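Local coordinates for PTS EIIA type-4 domain-containing protein (Streptococcus agalactiae NEM316, PDB 4TKZ) that probably takes part in sugar uptake as an EIIA phosphocarrier of the mannose-type phosphotransferase system, relaying phosphoryl groups in the cytoplasm, at residues His26-Val30 against Val100-Thr104; Met1-Ile5 against Arg103-Val109. One frame throughout, in Å; residues are numbered along the deposited sequence.

Contact 1: residues His26-Val30 against Val100-Thr104; sequences HQEYV and VLSRT
Arg103 reaches across to the loop 26-30 and bonds two of its backbone carbonyls, with Ile2 O as a further acceptor for NH1. Its NH2 donates to Glu28 O at 2.6 Å, a short bond with an N-H...O angle of 160°; the donor lies in the carbonyl plane and the oxygen close to the guanidinium plane. NH1 donates to Tyr29 O at 3.2 Å, but here the nitrogen sits well above the carbonyl plane, and a second bond from NH1 back to Glu28 O, 3.3 Å long, is weak. Although chi1 of 61° tucks CG between the backbone N and the carbonyl carbon, the chain then runs extended from CG to NE, which carries the head group to the loop. The Glu28 carboxylate does not take part, OE1 standing 6.2 Å from Arg103 NH2.

Packing contacts flank this grip. Val30 CG2 comes obliquely against the guanidinium, 3.7 Å from NH2, and Tyr29 CB lies near NH1. Farther along, Gln27 bends at chi2 and lays its amide end against Val100, OE1 approaching CG1 to 3.4 Å, while its NE2 bonds to Gly25 O. Leu20 of helix 12-24 touches both Gln27 and Val100.

The arrangement ties the loop leading into strand 30-35, outermost of this chain's parallel sheet, to the C-terminal region of helix 93-102, in the alpha/beta sandwich of the mannose-type EIIA family.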
ATOM      1  N   HIS A  26     -15.781  -9.873   3.244  1.00 27.23           N
ATOM      2  CA  HIS A  26     -16.207  -9.196   2.023  1.00 27.79           C
ATOM      3  C   HIS A  26     -17.007  -7.926   2.312  1.00 26.82           C
ATOM      4  O   HIS A  26     -17.871  -7.914   3.187  1.00 23.25           O
ATOM      5  CB  HIS A  26     -17.014 -10.150   1.144  1.00 29.42           C
ATOM      6  CG  HIS A  26     -17.493  -9.533  -0.132  1.00 32.66           C
ATOM      7  ND1 HIS A  26     -18.791  -9.111  -0.312  1.00 33.34           N
ATOM      8  CD2 HIS A  26     -16.844  -9.264  -1.288  1.00 29.51           C
ATOM      9  CE1 HIS A  26     -18.923  -8.608  -1.527  1.00 28.44           C
ATOM     10  NE2 HIS A  26     -17.756  -8.687  -2.139  1.00 35.63           N
ATOM     11  N   GLN A  27     -16.725  -6.858   1.567  1.00 24.48           N
ATOM     12  CA  GLN A  27     -17.365  -5.577   1.814  1.00 23.60           C
ATOM     13  C   GLN A  27     -18.234  -5.216   0.629  1.00 23.84           C
ATOM     14  O   GLN A  27     -17.957  -5.661  -0.485  1.00 23.07           O
ATOM     15  CB  GLN A  27     -16.301  -4.501   2.018  1.00 24.07           C
ATOM     16  CG  GLN A  27     -15.343  -4.801   3.160  1.00 26.65           C
ATOM     17  CD  GLN A  27     -16.042  -4.834   4.501  1.00 22.55           C
ATOM     18  OE1 GLN A  27     -16.835  -3.946   4.827  1.00 22.10           O
ATOM     19  NE2 GLN A  27     -15.756  -5.860   5.288  1.00 27.98           N
ATOM     20  N   GLU A  28     -19.287  -4.433   0.864  1.00 24.22           N
ATOM     21  CA  GLU A  28     -20.119  -3.913  -0.232  1.00 27.69           C
ATOM     22  C   GLU A  28     -19.494  -2.661  -0.820  1.00 25.58           C
ATOM     23  O   GLU A  28     -18.820  -1.912  -0.112  1.00 23.26           O
ATOM     24  CB  GLU A  28     -21.525  -3.562   0.269  1.00 26.95           C
ATOM     25  CG  GLU A  28     -22.247  -4.697   0.975  1.00 42.59           C
ATOM     26  CD  GLU A  28     -23.169  -4.196   2.076  1.00 58.01           C
ATOM     27  OE1 GLU A  28     -23.779  -3.114   1.899  1.00 54.41           O
ATOM     28  OE2 GLU A  28     -23.274  -4.878   3.121  1.00 54.76           O
ATOM     29  N   TYR A  29     -19.732  -2.422  -2.109  1.00 20.59           N
ATOM     30  CA  TYR A  29     -19.315  -1.173  -2.728  1.00 20.24           C
ATOM     31  C   TYR A  29     -17.825  -0.893  -2.587  1.00 21.30           C
ATOM     32  O   TYR A  29     -17.415   0.224  -2.269  1.00 20.59           O
ATOM     33  CB  TYR A  29     -20.132  -0.024  -2.154  1.00 22.26           C
ATOM     34  CG  TYR A  29     -21.611  -0.278  -2.286  1.00 31.85           C
ATOM     35  CD1 TYR A  29     -22.198  -0.353  -3.537  1.00 32.75           C
ATOM     36  CD2 TYR A  29     -22.416  -0.462  -1.167  1.00 33.60           C
ATOM     37  CE1 TYR A  29     -23.541  -0.589  -3.683  1.00 35.74           C
ATOM     38  CE2 TYR A  29     -23.771  -0.701  -1.301  1.00 34.34           C
ATOM     39  CZ  TYR A  29     -24.323  -0.757  -2.570  1.00 36.26           C
ATOM     40  OH  TYR A  29     -25.667  -0.991  -2.732  1.00 42.28           O
ATOM     41  N   VAL A  30     -17.021  -1.923  -2.816  1.00 17.99           N
ATOM     42  CA  VAL A  30     -15.578  -1.774  -2.844  1.00 14.68           C
ATOM     43  C   VAL A  30     -15.082  -2.559  -4.044  1.00 18.02           C
ATOM     44  O   VAL A  30     -15.250  -3.777  -4.097  1.00 21.62           O
ATOM     45  CB  VAL A  30     -14.928  -2.341  -1.552  1.00 19.47           C
ATOM     46  CG1 VAL A  30     -13.413  -2.261  -1.647  1.00 17.63           C
ATOM     47  CG2 VAL A  30     -15.434  -1.597  -0.321  1.00 18.87           C
ATOM     48  N   VAL A 100     -13.133   1.968   4.846  1.00 18.63           N
ATOM     49  CA  VAL A 100     -14.123   0.914   5.031  1.00 16.29           C
ATOM     50  C   VAL A 100     -14.801   1.017   6.397  1.00 22.70           C
ATOM     51  O   VAL A 100     -16.028   0.985   6.506  1.00 21.18           O
ATOM     52  CB  VAL A 100     -13.477  -0.471   4.882  1.00 18.46           C
ATOM     53  CG1 VAL A 100     -14.419  -1.572   5.394  1.00 21.32           C
ATOM     54  CG2 VAL A 100     -13.069  -0.722   3.431  1.00 19.86           C
ATOM     55  N   LEU A 101     -14.003   1.157   7.444  1.00 23.57           N
ATOM     56  CA  LEU A 101     -14.565   1.147   8.793  1.00 25.27           C
ATOM     57  C   LEU A 101     -15.262   2.452   9.201  1.00 25.25           C
ATOM     58  O   LEU A 101     -16.062   2.462  10.136  1.00 25.01           O
ATOM     59  CB  LEU A 101     -13.493   0.762   9.814  1.00 19.10           C
ATOM     60  CG  LEU A 101     -12.978  -0.673   9.698  1.00 22.40           C
ATOM     61  CD1 LEU A 101     -11.741  -0.860  10.563  1.00 27.07           C
ATOM     62  CD2 LEU A 101     -14.069  -1.677  10.080  1.00 18.62           C
ATOM     63  N   SER A 102     -14.984   3.546   8.500  1.00 20.29           N
ATOM     64  CA  SER A 102     -15.541   4.836   8.910  1.00 22.04           C
ATOM     65  C   SER A 102     -16.579   5.435   7.962  1.00 27.04           C
ATOM     66  O   SER A 102     -17.294   6.368   8.339  1.00 26.88           O
ATOM     67  CB  SER A 102     -14.423   5.856   9.159  1.00 25.75           C
ATOM     68  OG  SER A 102     -13.739   5.585  10.368  1.00 29.02           O
ATOM     69  N   ARG A 103     -16.670   4.918   6.740  1.00 26.87           N
ATOM     70  CA  ARG A 103     -17.554   5.532   5.740  1.00 26.13           C
ATOM     71  C   ARG A 103     -19.017   5.559   6.185  1.00 28.33           C
ATOM     72  O   ARG A 103     -19.783   6.459   5.805  1.00 33.07           O
ATOM     73  CB  ARG A 103     -17.436   4.819   4.398  1.00 21.02           C
ATOM     74  CG  ARG A 103     -17.831   3.350   4.435  1.00 24.22           C
ATOM     75  CD  ARG A 103     -17.704   2.742   3.050  1.00 26.37           C
ATOM     76  NE  ARG A 103     -17.822   1.286   3.074  1.00 18.69           N
ATOM     77  CZ  ARG A 103     -17.969   0.549   1.981  1.00 22.28           C
ATOM     78  NH1 ARG A 103     -18.015   1.138   0.789  1.00 16.35           N
ATOM     79  NH2 ARG A 103     -18.075  -0.762   2.075  1.00 24.55           N
ATOM     80  N   THR A 104     -19.385   4.565   6.987  1.00 26.84           N
ATOM     81  CA  THR A 104     -20.714   4.436   7.576  1.00 32.73           C
ATOM     82  C   THR A 104     -21.108   5.668   8.402  1.00 40.21           C
ATOM     83  O   THR A 104     -22.295   6.001   8.512  1.00 38.19           O
ATOM     84  CB  THR A 104     -20.786   3.143   8.445  1.00 38.86           C
ATOM     85  OG1 THR A 104     -21.531   2.138   7.747  1.00 52.70           O
ATOM     86  CG2 THR A 104     -21.420   3.398   9.804  1.00 41.77           C
TER

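Contact 2: residues Met1-Ile5 against Arg103-Val109; sequences MIKII and RTMFEHV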
ATOM      1  N   MET A   1     -24.552   5.503   0.472  1.00 30.78           N
ATOM      2  CA  MET A   1     -23.290   4.785   0.580  1.00 30.53           C
ATOM      3  C   MET A   1     -22.141   5.606  -0.000  1.00 33.73           C
ATOM      4  O   MET A   1     -22.353   6.481  -0.847  1.00 35.37           O
ATOM      5  CB  MET A   1     -23.384   3.449  -0.158  1.00 38.07           C
ATOM      6  CG  MET A   1     -23.295   3.556  -1.679  1.00 36.87           C
ATOM      7  SD  MET A   1     -24.798   4.115  -2.521  1.00 46.36           S
ATOM      8  CE  MET A   1     -25.903   2.744  -2.187  1.00 36.99           C
ATOM      9  N   ILE A   2     -20.928   5.338   0.468  1.00 25.39           N
ATOM     10  CA  ILE A   2     -19.732   5.860  -0.186  1.00 24.99           C
ATOM     11  C   ILE A   2     -19.026   4.693  -0.856  1.00 24.10           C
ATOM     12  O   ILE A   2     -18.588   3.763  -0.179  1.00 24.32           O
ATOM     13  CB  ILE A   2     -18.781   6.540   0.818  1.00 20.53           C
ATOM     14  CG1 ILE A   2     -19.426   7.809   1.383  1.00 24.56           C
ATOM     15  CG2 ILE A   2     -17.451   6.874   0.155  1.00 22.18           C
ATOM     16  CD1 ILE A   2     -18.814   8.306   2.693  1.00 27.15           C
ATOM     17  N   LYS A   3     -18.942   4.715  -2.184  1.00 23.24           N
ATOM     18  CA  LYS A   3     -18.279   3.634  -2.909  1.00 19.21           C
ATOM     19  C   LYS A   3     -16.761   3.823  -2.916  1.00 22.39           C
ATOM     20  O   LYS A   3     -16.264   4.927  -3.153  1.00 18.15           O
ATOM     21  CB  LYS A   3     -18.815   3.526  -4.345  1.00 16.72           C
ATOM     22  CG  LYS A   3     -18.178   2.386  -5.128  1.00 21.43           C
ATOM     23  CD  LYS A   3     -18.803   2.189  -6.489  1.00 19.60           C
ATOM     24  CE  LYS A   3     -18.037   1.144  -7.280  1.00 16.85           C
ATOM     25  NZ  LYS A   3     -18.830   0.633  -8.441  1.00 21.40           N
ATOM     26  N   ILE A   4     -16.029   2.743  -2.647  1.00 22.60           N
ATOM     27  CA  ILE A   4     -14.565   2.777  -2.613  1.00 17.59           C
ATOM     28  C   ILE A   4     -13.999   2.097  -3.847  1.00 23.26           C
ATOM     29  O   ILE A   4     -14.292   0.930  -4.106  1.00 21.70           O
ATOM     30  CB  ILE A   4     -14.037   2.069  -1.337  1.00 16.54           C
ATOM     31  CG1 ILE A   4     -14.522   2.811  -0.098  1.00 17.15           C
ATOM     32  CG2 ILE A   4     -12.504   1.992  -1.326  1.00 18.30           C
ATOM     33  CD1 ILE A   4     -14.220   2.087   1.207  1.00 15.78           C
ATOM     34  N   ILE A   5     -13.188   2.829  -4.609  1.00 14.61           N
ATOM     35  CA  ILE A   5     -12.598   2.269  -5.810  1.00 15.38           C
ATOM     36  C   ILE A   5     -11.086   2.324  -5.713  1.00 18.83           C
ATOM     37  O   ILE A   5     -10.495   3.393  -5.506  1.00 20.43           O
ATOM     38  CB  ILE A   5     -13.059   3.042  -7.062  1.00 16.64           C
ATOM     39  CG1 ILE A   5     -14.582   3.070  -7.122  1.00 17.07           C
ATOM     40  CG2 ILE A   5     -12.492   2.414  -8.334  1.00 16.90           C
ATOM     41  CD1 ILE A   5     -15.136   3.852  -8.343  1.00 14.14           C
ATOM     42  N   ARG A 103     -16.670   4.918   6.740  1.00 26.87           N
ATOM     43  CA  ARG A 103     -17.554   5.532   5.740  1.00 26.13           C
ATOM     44  C   ARG A 103     -19.017   5.559   6.185  1.00 28.33           C
ATOM     45  O   ARG A 103     -19.783   6.459   5.805  1.00 33.07           O
ATOM     46  CB  ARG A 103     -17.436   4.819   4.398  1.00 21.02           C
ATOM     47  CG  ARG A 103     -17.831   3.350   4.435  1.00 24.22           C
ATOM     48  CD  ARG A 103     -17.704   2.742   3.050  1.00 26.37           C
ATOM     49  NE  ARG A 103     -17.822   1.286   3.074  1.00 18.69           N
ATOM     50  CZ  ARG A 103     -17.969   0.549   1.981  1.00 22.28           C
ATOM     51  NH1 ARG A 103     -18.015   1.138   0.789  1.00 16.35           N
ATOM     52  NH2 ARG A 103     -18.075  -0.762   2.075  1.00 24.55           N
ATOM     53  N   THR A 104     -19.385   4.565   6.987  1.00 26.84           N
ATOM     54  CA  THR A 104     -20.714   4.436   7.576  1.00 32.73           C
ATOM     55  C   THR A 104     -21.108   5.668   8.402  1.00 40.21           C
ATOM     56  O   THR A 104     -22.295   6.001   8.512  1.00 38.19           O
ATOM     57  CB  THR A 104     -20.786   3.143   8.445  1.00 38.86           C
ATOM     58  OG1 THR A 104     -21.531   2.138   7.747  1.00 52.70           O
ATOM     59  CG2 THR A 104     -21.420   3.398   9.804  1.00 41.77           C
ATOM     60  N   MET A 105     -20.109   6.352   8.960  1.00 39.23           N
ATOM     61  CA  MET A 105     -20.343   7.531   9.790  1.00 37.98           C
ATOM     62  C   MET A 105     -20.725   8.758   8.976  1.00 39.72           C
ATOM     63  O   MET A 105     -21.175   9.756   9.541  1.00 37.37           O
ATOM     64  CB  MET A 105     -19.090   7.888  10.588  1.00 35.27           C
ATOM     65  CG  MET A 105     -18.592   6.820  11.537  1.00 33.87           C
ATOM     66  SD  MET A 105     -16.962   7.272  12.179  1.00 42.93           S
ATOM     67  CE  MET A 105     -16.485   5.724  12.945  1.00 32.66           C
ATOM     68  N   PHE A 106     -20.531   8.700   7.661  1.00 34.67           N
ATOM     69  CA  PHE A 106     -20.642   9.908   6.851  1.00 38.03           C
ATOM     70  C   PHE A 106     -21.566   9.772   5.652  1.00 40.33           C
ATOM     71  O   PHE A 106     -21.542   8.768   4.944  1.00 38.49           O
ATOM     72  CB  PHE A 106     -19.258  10.365   6.375  1.00 39.14           C
ATOM     73  CG  PHE A 106     -18.286  10.607   7.489  1.00 38.21           C
ATOM     74  CD1 PHE A 106     -18.327  11.787   8.220  1.00 39.02           C
ATOM     75  CD2 PHE A 106     -17.332   9.654   7.808  1.00 34.16           C
ATOM     76  CE1 PHE A 106     -17.431  12.009   9.250  1.00 40.52           C
ATOM     77  CE2 PHE A 106     -16.432   9.869   8.836  1.00 35.20           C
ATOM     78  CZ  PHE A 106     -16.482  11.051   9.558  1.00 39.71           C
ATOM     79  N   GLU A 107     -22.376  10.801   5.436  1.00 42.19           N
ATOM     80  CA  GLU A 107     -23.175  10.902   4.225  1.00 47.44           C
ATOM     81  C   GLU A 107     -22.278  11.196   3.030  1.00 45.54           C
ATOM     82  O   GLU A 107     -22.439  10.607   1.956  1.00 47.04           O
ATOM     83  CB  GLU A 107     -24.207  12.019   4.360  1.00 52.74           C
ATOM     84  CG  GLU A 107     -25.458  11.643   5.131  1.00 55.73           C
ATOM     85  CD  GLU A 107     -26.687  12.308   4.549  1.00 65.70           C
ATOM     86  OE1 GLU A 107     -27.788  12.138   5.114  1.00 61.72           O
ATOM     87  OE2 GLU A 107     -26.546  13.001   3.517  1.00 65.08           O
ATOM     88  N   HIS A 108     -21.329  12.108   3.228  1.00 41.09           N
ATOM     89  CA  HIS A 108     -20.510  12.617   2.133  1.00 44.99           C
ATOM     90  C   HIS A 108     -19.040  12.248   2.252  1.00 35.40           C
ATOM     91  O   HIS A 108     -18.454  12.353   3.324  1.00 34.97           O
ATOM     92  CB  HIS A 108     -20.637  14.139   2.050  1.00 43.50           C
ATOM     93  CG  HIS A 108     -22.012  14.610   1.690  1.00 50.79           C
ATOM     94  ND1 HIS A 108     -22.397  14.853   0.389  1.00 51.83           N
ATOM     95  CD2 HIS A 108     -23.091  14.877   2.461  1.00 47.25           C
ATOM     96  CE1 HIS A 108     -23.657  15.255   0.375  1.00 52.53           C
ATOM     97  NE2 HIS A 108     -24.101  15.277   1.620  1.00 56.50           N
ATOM     98  N   VAL A 109     -18.449  11.852   1.128  1.00 33.04           N
ATOM     99  CA  VAL A 109     -17.032  11.499   1.070  1.00 32.14           C
ATOM    100  C   VAL A 109     -16.121  12.660   1.513  1.00 35.49           C
ATOM    101  O   VAL A 109     -15.027  12.430   2.028  1.00 28.53           O
ATOM    102  CB  VAL A 109     -16.636  10.986  -0.341  1.00 29.82           C
ATOM    103  CG1 VAL A 109     -16.745  12.100  -1.381  1.00 27.82           C
ATOM    104  CG2 VAL A 109     -15.232  10.390  -0.326  1.00 22.46           C
TER
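Segment 1-5, leading into strand 3-9, runs alongside loop 103-109, coming closest where the CA atoms of Ile2 and Arg103 are 6.3 Å apart, and a backbone bond from Phe106 N to Arg103 O closes the first bend of the loop. In the parallel sheet of this alpha/beta fold, 3-9 is an inner strand, and the loop joins helix 93-102 to helix 110-122.

Ile2 is the main apolar plug. With CG1 opposite the carbonyl carbon (chi1 -67°), the branch points into the curve of the loop, where CD1 lies 3.6 Å from Phe106 O and also meets Phe106 CB and the backbone at Val109. Its other branch, CG2, meets Val109 CG2 at 4.2 Å, the two side chains crossing at a slant. Val109 N is bonded to Glu57 OE1, so the neighbouring strand 57-62 also holds the loop.

Ile4 sets its CD1 over one face of the Arg103 guanidinium, 3.9 Å from NH1, and against CD of the same chain. Lys3 points the other way and forms a salt bridge with Glu51. Arg103, whose NH2 holds Glu28 O and whose NH1 reaches Tyr29 O, also donates from NH1 to Ile2 O at 2.9 Å; the nitrogen sits almost in line with the C=O bond (162°), and the oxygen is close to the guanidinium plane.

In the fold
Contacts 1 and 2 share Arg103, and their centres are about 8 Å apart on one side of the chain's centre. The Arg103 guanidinium joins three backbone carbonyls, those of Glu28 and Tyr29 in contact 1 and of Ile2 in contact 2, so a single side chain spans the approaches to two neighbouring parallel strands, 3-9 and 30-35. The loop before strand 30-35 also meets strand 3-9 directly: Tyr29 O lies 2.9 Å from Ile4 N, probably a hydrogen bond, which gives that carbonyl a second partner besides Arg103. Alongside, Val100 CG2 packs 3.8 Å from Ile4 CD1, continuing the apolar layer between helix and sheet.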